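Local coordinates for protein probable L,D-transpeptidase 3 (Mycobacterium tuberculosis, PDB 6D4K) that is a probable L,D-transpeptidase of cell-wall biogenesis, unable to form 3->3 peptidoglycan cross-links from tetrapeptide stems and possibly anchoring proteins to peptidoglycan, at residues V31-V41 with L107-A116; G40-A51 with D84-P95. One frame throughout, in Å; residues are numbered along the deposited sequence. Where two conformers were deposited one is given.

Contact 1 of 2, residues V31-V41 with L107-A116; sequences VLPTRGQVVGV and LSSDFKTGPA. With CA (calcium ion), chain B.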
loop_
_atom_site.group_PDB
_atom_site.type_symbol
_atom_site.label_atom_id
_atom_site.label_comp_id
_atom_site.label_asym_id
_atom_site.label_seq_id
_atom_site.Cartn_x
_atom_site.Cartn_y
_atom_site.Cartn_z
ATOM N N VAL A 31 -17.030 -2.463 10.771
ATOM C CA VAL A 31 -16.277 -3.216 9.785
ATOM C C VAL A 31 -15.871 -2.272 8.667
ATOM O O VAL A 31 -16.659 -1.408 8.261
ATOM C CB VAL A 31 -17.150 -4.349 9.212
ATOM C CG1 VAL A 31 -16.572 -4.885 7.920
ATOM C CG2 VAL A 31 -17.298 -5.432 10.250
ATOM N N LEU A 32 -14.646 -2.446 8.163
ATOM C CA LEU A 32 -14.229 -1.818 6.910
ATOM C C LEU A 32 -14.023 -2.940 5.904
ATOM O O LEU A 32 -13.572 -4.022 6.281
ATOM C CB LEU A 32 -12.903 -1.084 7.059
ATOM C CG LEU A 32 -12.839 0.079 8.042
ATOM C CD1 LEU A 32 -11.426 0.627 8.048
ATOM C CD2 LEU A 32 -13.854 1.152 7.676
ATOM N N PRO A 33 -14.320 -2.697 4.613
ATOM C CA PRO A 33 -14.902 -1.491 4.008
ATOM C C PRO A 33 -16.311 -1.154 4.537
ATOM O O PRO A 33 -17.056 -2.067 4.918
ATOM C CB PRO A 33 -14.972 -1.861 2.516
ATOM C CG PRO A 33 -13.882 -2.810 2.329
ATOM C CD PRO A 33 -13.893 -3.657 3.581
ATOM N N THR A 34 -16.648 0.143 4.589
ATOM C CA THR A 34 -18.005 0.537 4.938
ATOM C C THR A 34 -18.971 0.135 3.823
ATOM O O THR A 34 -18.571 -0.142 2.689
ATOM C CB THR A 34 -18.103 2.050 5.215
ATOM O OG1 THR A 34 -17.862 2.793 4.014
ATOM C CG2 THR A 34 -17.110 2.492 6.283
ATOM N N ARG A 35 -20.264 0.155 4.138
ATOM C CA ARG A 35 -21.260 -0.251 3.154
ATOM C C ARG A 35 -21.201 0.670 1.939
ATOM O O ARG A 35 -21.343 1.894 2.059
ATOM C CB ARG A 35 -22.657 -0.222 3.773
ATOM C CG ARG A 35 -23.725 -0.809 2.857
ATOM C CD ARG A 35 -25.116 -0.732 3.479
ATOM N NE ARG A 35 -25.180 -1.419 4.768
ATOM C CZ ARG A 35 -25.453 -2.713 4.921
ATOM N NH1 ARG A 35 -25.703 -3.475 3.863
ATOM N NH2 ARG A 35 -25.485 -3.243 6.137
ATOM N N GLY A 36 -20.964 0.085 0.771
ATOM C CA GLY A 36 -20.927 0.829 -0.465
ATOM C C GLY A 36 -19.630 1.559 -0.738
ATOM O O GLY A 36 -19.550 2.293 -1.730
ATOM N N GLN A 37 -18.617 1.395 0.108
ATOM C CA GLN A 37 -17.333 2.044 -0.104
ATOM C C GLN A 37 -16.679 1.511 -1.373
ATOM O O GLN A 37 -16.819 0.329 -1.709
ATOM C CB GLN A 37 -16.422 1.775 1.092
ATOM C CG GLN A 37 -15.166 2.661 1.135
ATOM C CD GLN A 37 -14.240 2.362 2.302
ATOM O OE1 GLN A 37 -14.609 1.669 3.243
ATOM N NE2 GLN A 37 -13.030 2.894 2.245
ATOM N N VAL A 38 -15.979 2.396 -2.088
ATOM C CA VAL A 38 -15.190 2.033 -3.260
ATOM C C VAL A 38 -13.739 1.880 -2.824
ATOM O O VAL A 38 -13.131 2.836 -2.318
ATOM C CB VAL A 38 -15.314 3.087 -4.370
ATOM C CG1 VAL A 38 -14.462 2.667 -5.566
ATOM C CG2 VAL A 38 -16.768 3.276 -4.764
ATOM N N VAL A 39 -13.180 0.682 -3.029
ATOM C CA VAL A 39 -11.855 0.343 -2.523
ATOM C C VAL A 39 -11.005 -0.330 -3.604
ATOM O O VAL A 39 -11.513 -0.870 -4.595
ATOM C CB VAL A 39 -11.922 -0.555 -1.259
ATOM C CG1 VAL A 39 -12.736 0.140 -0.158
ATOM C CG2 VAL A 39 -12.479 -1.965 -1.603
ATOM N N GLY A 40 -9.685 -0.310 -3.395
ATOM C CA GLY A 40 -8.753 -1.044 -4.232
ATOM C C GLY A 40 -8.874 -2.549 -4.035
ATOM O O GLY A 40 -9.488 -3.058 -3.098
ATOM N N VAL A 41 -8.233 -3.284 -4.949
ATOM C CA VAL A 41 -8.561 -4.698 -5.145
ATOM C C VAL A 41 -7.895 -5.642 -4.156
ATOM O O VAL A 41 -8.127 -6.852 -4.225
ATOM C CB VAL A 41 -8.356 -5.196 -6.593
ATOM C CG1 VAL A 41 -9.266 -4.446 -7.548
ATOM C CG2 VAL A 41 -6.906 -5.071 -7.011
ATOM N N LEU A 107 -23.413 -10.154 10.268
ATOM C CA LEU A 107 -23.556 -8.789 9.771
ATOM C C LEU A 107 -23.326 -8.786 8.267
ATOM O O LEU A 107 -22.225 -9.092 7.799
ATOM C CB LEU A 107 -22.573 -7.843 10.457
ATOM C CG LEU A 107 -22.344 -6.479 9.798
ATOM C CD1 LEU A 107 -23.661 -5.737 9.533
ATOM C CD2 LEU A 107 -21.392 -5.612 10.623
ATOM N N SER A 108 -24.363 -8.443 7.514
ATOM C CA SER A 108 -24.309 -8.438 6.060
ATOM C C SER A 108 -24.005 -7.037 5.555
ATOM O O SER A 108 -24.570 -6.052 6.039
ATOM C CB SER A 108 -25.633 -8.925 5.468
ATOM O OG SER A 108 -25.890 -10.264 5.855
ATOM N N SER A 109 -23.106 -6.958 4.578
ATOM C CA SER A 109 -22.674 -5.691 4.017
ATOM C C SER A 109 -22.271 -5.923 2.570
ATOM O O SER A 109 -22.330 -7.045 2.049
ATOM C CB SER A 109 -21.500 -5.116 4.818
ATOM O OG SER A 109 -21.331 -3.733 4.567
ATOM N N ASP A 110 -21.856 -4.850 1.921
ATOM C CA ASP A 110 -21.258 -4.965 0.603
ATOM C C ASP A 110 -20.364 -3.763 0.376
ATOM O O ASP A 110 -20.468 -2.745 1.059
ATOM C CB ASP A 110 -22.303 -5.116 -0.517
ATOM C CG ASP A 110 -23.230 -3.904 -0.657
ATOM O OD1 ASP A 110 -22.777 -2.743 -0.547
ATOM O OD2 ASP A 110 -24.436 -4.122 -0.903
ATOM N N PHE A 111 -19.490 -3.895 -0.604
ATOM C CA PHE A 111 -18.626 -2.800 -0.988
ATOM C C PHE A 111 -18.344 -2.945 -2.469
ATOM O O PHE A 111 -18.724 -3.933 -3.087
ATOM C CB PHE A 111 -17.368 -2.719 -0.116
ATOM C CG PHE A 111 -16.451 -3.908 -0.238
ATOM C CD1 PHE A 111 -15.454 -3.928 -1.211
ATOM C CD2 PHE A 111 -16.561 -4.985 0.635
ATOM C CE1 PHE A 111 -14.572 -4.998 -1.306
ATOM C CE2 PHE A 111 -15.691 -6.070 0.539
ATOM C CZ PHE A 111 -14.687 -6.074 -0.434
ATOM N N LYS A 112 -17.691 -1.953 -3.038
ATOM C CA LYS A 112 -17.385 -1.923 -4.455
ATOM C C LYS A 112 -15.888 -1.806 -4.646
ATOM O O LYS A 112 -15.194 -1.159 -3.858
ATOM C CB LYS A 112 -18.080 -0.745 -5.147
ATOM C CG LYS A 112 -19.599 -0.857 -5.015
ATOM C CD LYS A 112 -20.331 -0.526 -6.306
ATOM C CE LYS A 112 -21.643 0.182 -6.032
ATOM N NZ LYS A 112 -22.453 -0.506 -4.989
ATOM N N THR A 113 -15.399 -2.418 -5.714
ATOM C CA THR A 113 -14.010 -2.267 -6.098
ATOM C C THR A 113 -13.914 -1.402 -7.349
ATOM O O THR A 113 -14.771 -1.483 -8.239
ATOM C CB THR A 113 -13.356 -3.623 -6.360
ATOM O OG1 THR A 113 -14.146 -4.358 -7.300
ATOM C CG2 THR A 113 -13.246 -4.417 -5.059
ATOM N N GLY A 114 -12.875 -0.571 -7.407
ATOM C CA GLY A 114 -12.562 0.159 -8.613
ATOM C C GLY A 114 -11.679 -0.670 -9.527
ATOM O O GLY A 114 -11.706 -1.912 -9.493
ATOM N N PRO A 115 -10.867 -0.007 -10.350
ATOM C CA PRO A 115 -9.922 -0.742 -11.201
ATOM C C PRO A 115 -8.836 -1.399 -10.359
ATOM O O PRO A 115 -8.517 -0.960 -9.248
ATOM C CB PRO A 115 -9.335 0.351 -12.100
ATOM C CG PRO A 115 -9.455 1.604 -11.278
ATOM C CD PRO A 115 -10.719 1.457 -10.479
ATOM N N ALA A 116 -8.240 -2.453 -10.918
ATOM C CA ALA A 116 -7.091 -3.091 -10.278
ATOM C C ALA A 116 -5.858 -2.280 -10.635
ATOM O O ALA A 116 -5.340 -2.373 -11.741
ATOM C CB ALA A 116 -6.957 -4.542 -10.725
HETATM CA CA CA B . -11.411 4.388 -1.991
HETATM O O HOH W 1 -18.936 -3.539 3.437
HETATM O O HOH W 2 -19.408 -2.245 6.855
HETATM O O HOH W 3 -12.928 4.920 -0.222
HETATM O O HOH W 4 -10.261 6.196 -0.742
HETATM O O HOH W 5 -10.366 2.898 -0.534
HETATM O O HOH W 6 -12.351 5.896 -3.357
#

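Contact 2 of 2, residues G40-A51 with D84-P95; sequences GVAHPVVVTFSA and DVVQWVPDRFWP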
loop_
_atom_site.group_PDB
_atom_site.type_symbol
_atom_site.label_atom_id
_atom_site.label_comp_id
_atom_site.label_asym_id
_atom_site.label_seq_id
_atom_site.Cartn_x
_atom_site.Cartn_y
_atom_site.Cartn_z
ATOM N N GLY A 40 -9.685 -0.310 -3.395
ATOM C CA GLY A 40 -8.753 -1.044 -4.232
ATOM C C GLY A 40 -8.874 -2.549 -4.035
ATOM O O GLY A 40 -9.488 -3.058 -3.098
ATOM N N VAL A 41 -8.233 -3.284 -4.949
ATOM C CA VAL A 41 -8.561 -4.698 -5.145
ATOM C C VAL A 41 -7.895 -5.642 -4.156
ATOM O O VAL A 41 -8.127 -6.852 -4.225
ATOM C CB VAL A 41 -8.356 -5.196 -6.593
ATOM C CG1 VAL A 41 -9.266 -4.446 -7.548
ATOM C CG2 VAL A 41 -6.906 -5.071 -7.011
ATOM N N ALA A 42 -7.103 -5.136 -3.211
ATOM C CA ALA A 42 -6.587 -5.971 -2.134
ATOM C C ALA A 42 -7.033 -5.469 -0.766
ATOM O O ALA A 42 -6.404 -5.793 0.247
ATOM C CB ALA A 42 -5.064 -6.117 -2.200
ATOM N N HIS A 43 -8.119 -4.705 -0.699
ATOM C CA HIS A 43 -8.493 -4.101 0.576
ATOM C C HIS A 43 -8.835 -5.187 1.597
ATOM O O HIS A 43 -9.647 -6.070 1.303
ATOM C CB HIS A 43 -9.674 -3.143 0.418
ATOM C CG HIS A 43 -9.819 -2.165 1.560
ATOM N ND1 HIS A 43 -10.145 -2.559 2.840
ATOM C CD2 HIS A 43 -9.682 -0.814 1.609
ATOM C CE1 HIS A 43 -10.195 -1.496 3.627
ATOM N NE2 HIS A 43 -9.927 -0.424 2.902
ATOM N N PRO A 44 -8.261 -5.151 2.796
ATOM C CA PRO A 44 -8.622 -6.144 3.812
ATOM C C PRO A 44 -9.999 -5.873 4.399
ATOM O O PRO A 44 -10.592 -4.803 4.244
ATOM C CB PRO A 44 -7.528 -5.966 4.869
ATOM C CG PRO A 44 -7.116 -4.518 4.736
ATOM C CD PRO A 44 -7.167 -4.265 3.235
ATOM N N VAL A 45 -10.511 -6.873 5.102
ATOM C CA VAL A 45 -11.720 -6.719 5.897
ATOM C C VAL A 45 -11.280 -6.467 7.336
ATOM O O VAL A 45 -10.652 -7.327 7.963
ATOM C CB VAL A 45 -12.640 -7.937 5.773
ATOM C CG1 VAL A 45 -13.868 -7.726 6.642
ATOM C CG2 VAL A 45 -13.024 -8.155 4.299
ATOM N N VAL A 46 -11.580 -5.285 7.854
ATOM C CA VAL A 46 -11.057 -4.843 9.146
ATOM C C VAL A 46 -12.210 -4.808 10.144
ATOM O O VAL A 46 -13.187 -4.073 9.952
ATOM C CB VAL A 46 -10.358 -3.479 9.046
ATOM C CG1 VAL A 46 -9.666 -3.130 10.374
ATOM C CG2 VAL A 46 -9.360 -3.478 7.892
ATOM N N VAL A 47 -12.090 -5.595 11.206
ATOM C CA VAL A 47 -13.155 -5.789 12.173
ATOM C C VAL A 47 -12.727 -5.119 13.480
ATOM O O VAL A 47 -11.698 -5.479 14.060
ATOM C CB VAL A 47 -13.447 -7.284 12.393
ATOM C CG1 VAL A 47 -14.584 -7.431 13.397
ATOM C CG2 VAL A 47 -13.770 -7.998 11.053
ATOM N N THR A 48 -13.505 -4.139 13.936
ATOM C CA THR A 48 -13.222 -3.415 15.173
ATOM C C THR A 48 -14.210 -3.872 16.234
ATOM O O THR A 48 -15.428 -3.811 16.023
ATOM C CB THR A 48 -13.336 -1.906 14.956
ATOM O OG1 THR A 48 -12.338 -1.497 14.015
ATOM C CG2 THR A 48 -13.134 -1.158 16.287
ATOM N N PHE A 49 -13.682 -4.332 17.360
ATOM C CA PHE A 49 -14.498 -4.839 18.453
ATOM C C PHE A 49 -14.880 -3.732 19.432
ATOM O O PHE A 49 -14.159 -2.749 19.601
ATOM C CB PHE A 49 -13.773 -5.960 19.199
ATOM C CG PHE A 49 -13.576 -7.193 18.371
ATOM C CD1 PHE A 49 -14.598 -8.121 18.264
ATOM C CD2 PHE A 49 -12.384 -7.419 17.708
ATOM C CE1 PHE A 49 -14.436 -9.285 17.512
ATOM C CE2 PHE A 49 -12.207 -8.578 16.926
ATOM C CZ PHE A 49 -13.234 -9.509 16.845
ATOM N N SER A 50 -16.028 -3.903 20.091
ATOM C CA SER A 50 -16.473 -2.885 21.042
ATOM C C SER A 50 -15.558 -2.805 22.255
ATOM O O SER A 50 -15.455 -1.743 22.870
ATOM C CB SER A 50 -17.931 -3.122 21.451
ATOM O OG SER A 50 -18.791 -2.857 20.363
ATOM N N ALA A 51 -14.881 -3.895 22.608
ATOM C CA ALA A 51 -13.948 -3.885 23.727
ATOM C C ALA A 51 -12.725 -4.737 23.403
ATOM O O ALA A 51 -12.819 -5.683 22.617
ATOM C CB ALA A 51 -14.592 -4.411 25.018
ATOM N N ASP A 84 -8.348 -4.841 19.987
ATOM C CA ASP A 84 -9.730 -4.682 19.560
ATOM C C ASP A 84 -9.884 -4.550 18.054
ATOM O O ASP A 84 -10.950 -4.117 17.592
ATOM C CB ASP A 84 -10.382 -3.479 20.257
ATOM C CG ASP A 84 -9.667 -2.163 19.964
ATOM O OD1 ASP A 84 -10.204 -1.098 20.350
ATOM O OD2 ASP A 84 -8.575 -2.181 19.359
ATOM N N VAL A 85 -8.847 -4.864 17.272
ATOM C CA VAL A 85 -8.931 -4.775 15.817
ATOM C C VAL A 85 -8.274 -6.002 15.213
ATOM O O VAL A 85 -7.075 -6.231 15.409
ATOM C CB VAL A 85 -8.288 -3.501 15.248
ATOM C CG1 VAL A 85 -8.353 -3.536 13.712
ATOM C CG2 VAL A 85 -8.997 -2.248 15.788
ATOM N N VAL A 86 -9.038 -6.772 14.444
ATOM C CA VAL A 86 -8.479 -7.862 13.652
ATOM C C VAL A 86 -8.787 -7.586 12.187
ATOM O O VAL A 86 -9.899 -7.179 11.839
ATOM C CB VAL A 86 -8.948 -9.274 14.099
ATOM C CG1 VAL A 86 -10.436 -9.514 13.809
ATOM C CG2 VAL A 86 -8.072 -10.373 13.478
ATOM N N GLN A 87 -7.801 -7.775 11.327
ATOM C CA GLN A 87 -8.045 -7.629 9.904
ATOM C C GLN A 87 -7.924 -8.975 9.217
ATOM O O GLN A 87 -7.125 -9.826 9.621
ATOM C CB GLN A 87 -7.119 -6.610 9.242
ATOM C CG GLN A 87 -5.712 -7.041 8.972
ATOM C CD GLN A 87 -4.970 -5.994 8.194
ATOM O OE1 GLN A 87 -5.535 -4.953 7.857
ATOM N NE2 GLN A 87 -3.696 -6.238 7.930
ATOM N N TRP A 88 -8.738 -9.160 8.194
ATOM C CA TRP A 88 -8.752 -10.388 7.411
ATOM C C TRP A 88 -8.173 -10.021 6.054
ATOM O O TRP A 88 -8.747 -9.205 5.326
ATOM C CB TRP A 88 -10.186 -10.881 7.323
ATOM C CG TRP A 88 -10.391 -12.192 6.648
ATOM C CD1 TRP A 88 -10.331 -13.440 7.219
ATOM C CD2 TRP A 88 -10.770 -12.395 5.285
ATOM N NE1 TRP A 88 -10.641 -14.407 6.279
ATOM C CE2 TRP A 88 -10.900 -13.787 5.084
ATOM C CE3 TRP A 88 -10.988 -11.534 4.204
ATOM C CZ2 TRP A 88 -11.272 -14.324 3.856
ATOM C CZ3 TRP A 88 -11.340 -12.076 2.982
ATOM C CH2 TRP A 88 -11.478 -13.463 2.818
ATOM N N VAL A 89 -7.019 -10.593 5.740
ATOM C CA VAL A 89 -6.257 -10.264 4.540
ATOM C C VAL A 89 -6.612 -11.291 3.474
ATOM O O VAL A 89 -6.309 -12.482 3.655
ATOM C CB VAL A 89 -4.751 -10.290 4.843
ATOM C CG1 VAL A 89 -3.934 -10.041 3.579
ATOM C CG2 VAL A 89 -4.425 -9.284 5.959
ATOM N N PRO A 90 -7.236 -10.899 2.361
ATOM C CA PRO A 90 -7.560 -11.882 1.318
ATOM C C PRO A 90 -6.303 -12.472 0.704
ATOM O O PRO A 90 -5.308 -11.777 0.495
ATOM C CB PRO A 90 -8.357 -11.071 0.292
ATOM C CG PRO A 90 -7.915 -9.642 0.510
ATOM C CD PRO A 90 -7.646 -9.531 1.997
ATOM N N ASP A 91 -6.369 -13.765 0.385
ATOM C CA ASP A 91 -5.221 -14.426 -0.215
ATOM C C ASP A 91 -5.027 -14.040 -1.679
ATOM O O ASP A 91 -3.939 -14.256 -2.234
ATOM C CB ASP A 91 -5.437 -15.934 -0.171
ATOM C CG ASP A 91 -5.307 -16.528 1.218
ATOM O OD1 ASP A 91 -4.609 -15.961 2.084
ATOM O OD2 ASP A 91 -5.874 -17.630 1.416
ATOM N N ARG A 92 -6.064 -13.512 -2.319
ATOM C CA ARG A 92 -6.055 -13.137 -3.725
ATOM C C ARG A 92 -6.662 -11.750 -3.827
ATOM O O ARG A 92 -7.229 -11.245 -2.859
ATOM C CB ARG A 92 -6.871 -14.141 -4.573
ATOM C CG ARG A 92 -6.754 -15.608 -4.142
ATOM C CD ARG A 92 -7.560 -16.504 -5.051
ATOM N NE ARG A 92 -8.949 -16.068 -5.174
ATOM C CZ ARG A 92 -9.977 -16.591 -4.514
ATOM N NH1 ARG A 92 -9.801 -17.601 -3.667
ATOM N NH2 ARG A 92 -11.199 -16.111 -4.723
ATOM N N PHE A 93 -6.554 -11.133 -4.994
ATOM C CA PHE A 93 -7.202 -9.850 -5.220
ATOM C C PHE A 93 -8.694 -10.047 -5.459
ATOM O O PHE A 93 -9.109 -11.009 -6.117
ATOM C CB PHE A 93 -6.603 -9.152 -6.444
ATOM C CG PHE A 93 -5.129 -8.873 -6.331
ATOM C CD1 PHE A 93 -4.503 -8.822 -5.095
ATOM C CD2 PHE A 93 -4.363 -8.680 -7.472
ATOM C CE1 PHE A 93 -3.139 -8.571 -4.999
ATOM C CE2 PHE A 93 -3.000 -8.429 -7.384
ATOM C CZ PHE A 93 -2.388 -8.380 -6.145
ATOM N N TRP A 94 -9.500 -9.130 -4.926
ATOM C CA TRP A 94 -10.901 -9.055 -5.293
ATOM C C TRP A 94 -11.008 -8.784 -6.791
ATOM O O TRP A 94 -10.133 -8.135 -7.371
ATOM C CB TRP A 94 -11.571 -7.887 -4.553
ATOM C CG TRP A 94 -11.483 -7.944 -3.075
ATOM C CD1 TRP A 94 -10.801 -7.077 -2.262
ATOM C CD2 TRP A 94 -12.117 -8.895 -2.205
ATOM N NE1 TRP A 94 -10.952 -7.448 -0.947
ATOM C CE2 TRP A 94 -11.774 -8.542 -0.879
ATOM C CE3 TRP A 94 -12.961 -9.991 -2.420
ATOM C CZ2 TRP A 94 -12.211 -9.279 0.227
ATOM C CZ3 TRP A 94 -13.400 -10.721 -1.326
ATOM C CH2 TRP A 94 -13.033 -10.347 -0.012
ATOM N N PRO A 95 -12.106 -9.202 -7.428
ATOM C CA PRO A 95 -12.338 -8.776 -8.816
ATOM C C PRO A 95 -12.528 -7.267 -8.861
ATOM O O PRO A 95 -13.141 -6.679 -7.966
ATOM C CB PRO A 95 -13.623 -9.518 -9.211
ATOM C CG PRO A 95 -14.327 -9.776 -7.924
ATOM C CD PRO A 95 -13.257 -9.936 -6.866
HETATM O O HOH W 7 -12.275 -1.491 21.940
#

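Contact 1 of 2, residues V31-V41 with L107-A116
Pro-33 sets CG over the face of the Phe-111 ring, 3.8 Å from its centroid, a CH-pi contact with the side chains crossing at a slant. The Phe-111 ring reaches this place because CG sits between the backbone N and the carbonyl carbon (chi1 64°). Val-39 comes at about a right angle to that side chain and sets CG2 3.6 Å from CD1 of Phe-111. Farther along, Arg-35 runs out extended and bends at chi3 (-58°), which brings its NH2 to Ser-108 O at 3.0 Å in a bent bond, the oxygen 31° out of the guanidinium plane. OG of Ser-109 lies over one face of the same group, and a water joins this hydroxyl to Pro-33 O. Backbone bonds join Gly-36 N to Asp-110 O and then, within a short parallel pairing, Lys-112 N to Gln-37 O, Val-39 N to Lys-112 O and Gly-114 N to Val-39 O. Val-38 turns its carbonyl oxygen to a calcium ion, 2.3 Å away, which Asp-252 also binds. Within this chain strand 38-39 is outermost in a mixed sheet, 107-113 lying between it and strand 99-104, while Trp-94 meets Phe-111 edge-to-face.

Contact 2 of 2, residues G40-A51 with D84-P95
The indole of Trp-94, its CG anti to the carbonyl carbon (chi1 -58°), points NE1 at His-43 O, 2.9 Å away and almost straight at the hydrogen (177°), with the oxygen in the ring plane and the N-H aimed at a carbonyl lone pair. A second bond, from Trp-94 N to Val-41 O at 2.8 Å, ties the same residue to the type I turn Gly-40 to His-43. Around this pair, CB of Ala-42 touches CD1 of Phe-93 at 4.0 Å, and CB of Pro-90 lies above the indole, toward its rim. His-43 is in turn held by its own ND1, which donates to Pro-44 O at 2.7 Å.

Beyond the turn, strands 45-49 and 85-90 run antiparallel, with Val-45 and Val-47 in hydrogen-bonded pairs with Trp-88 and Val-86. Val-45 and Trp-88 lie side by side, CG2 of the valine 3.9 Å from CE3 of the indole. On the other face CG1 of Val-46 meets CG1 of Val-85 at 3.6 Å, and Gln-87 lays OE1 beside the Pro-44 ring while its NE2 is hydrogen-bonded to Glu-79. At the far end Phe-49 N donates to Asp-84 O, and the Phe-49 ring presents its edge to that oxygen as CE2 packs on CG1 of Val-86.

Chemically, the indole N-H and the His-43 carbonyl, both from buried residues, satisfy each other, and the two bonds probably help hold the backbone of Trp-94 and its indole rotation against the turn.

In the fold
Contacts 1 and 2 lie about 10 Å apart, centre to centre, and share Gly-40 and Val-41, where the chain leaves strand 38-39 and turns toward strand 45-49. Along the sequence, contact 2 is nested inside the loop that contact 1 closes. Each belongs mainly to a different sheet: contact 1 pairs strands 38-39 and 107-113 of the mixed sheet, contact 2 the central strands 45-49 and 85-90 of the antiparallel one, whose outer strand 28-32 brings Val-31 into contact 1 and bonds through Leu-32 to Val-46. Val-45 reaches across to Leu-102 and Val-104, so the sheets pack as a sandwich, consistent with the bacterial Ig assignment. Bonds from Gly-40 to Ile-253 and Val-41 to Asp-255 tie this domain to the catalytic one.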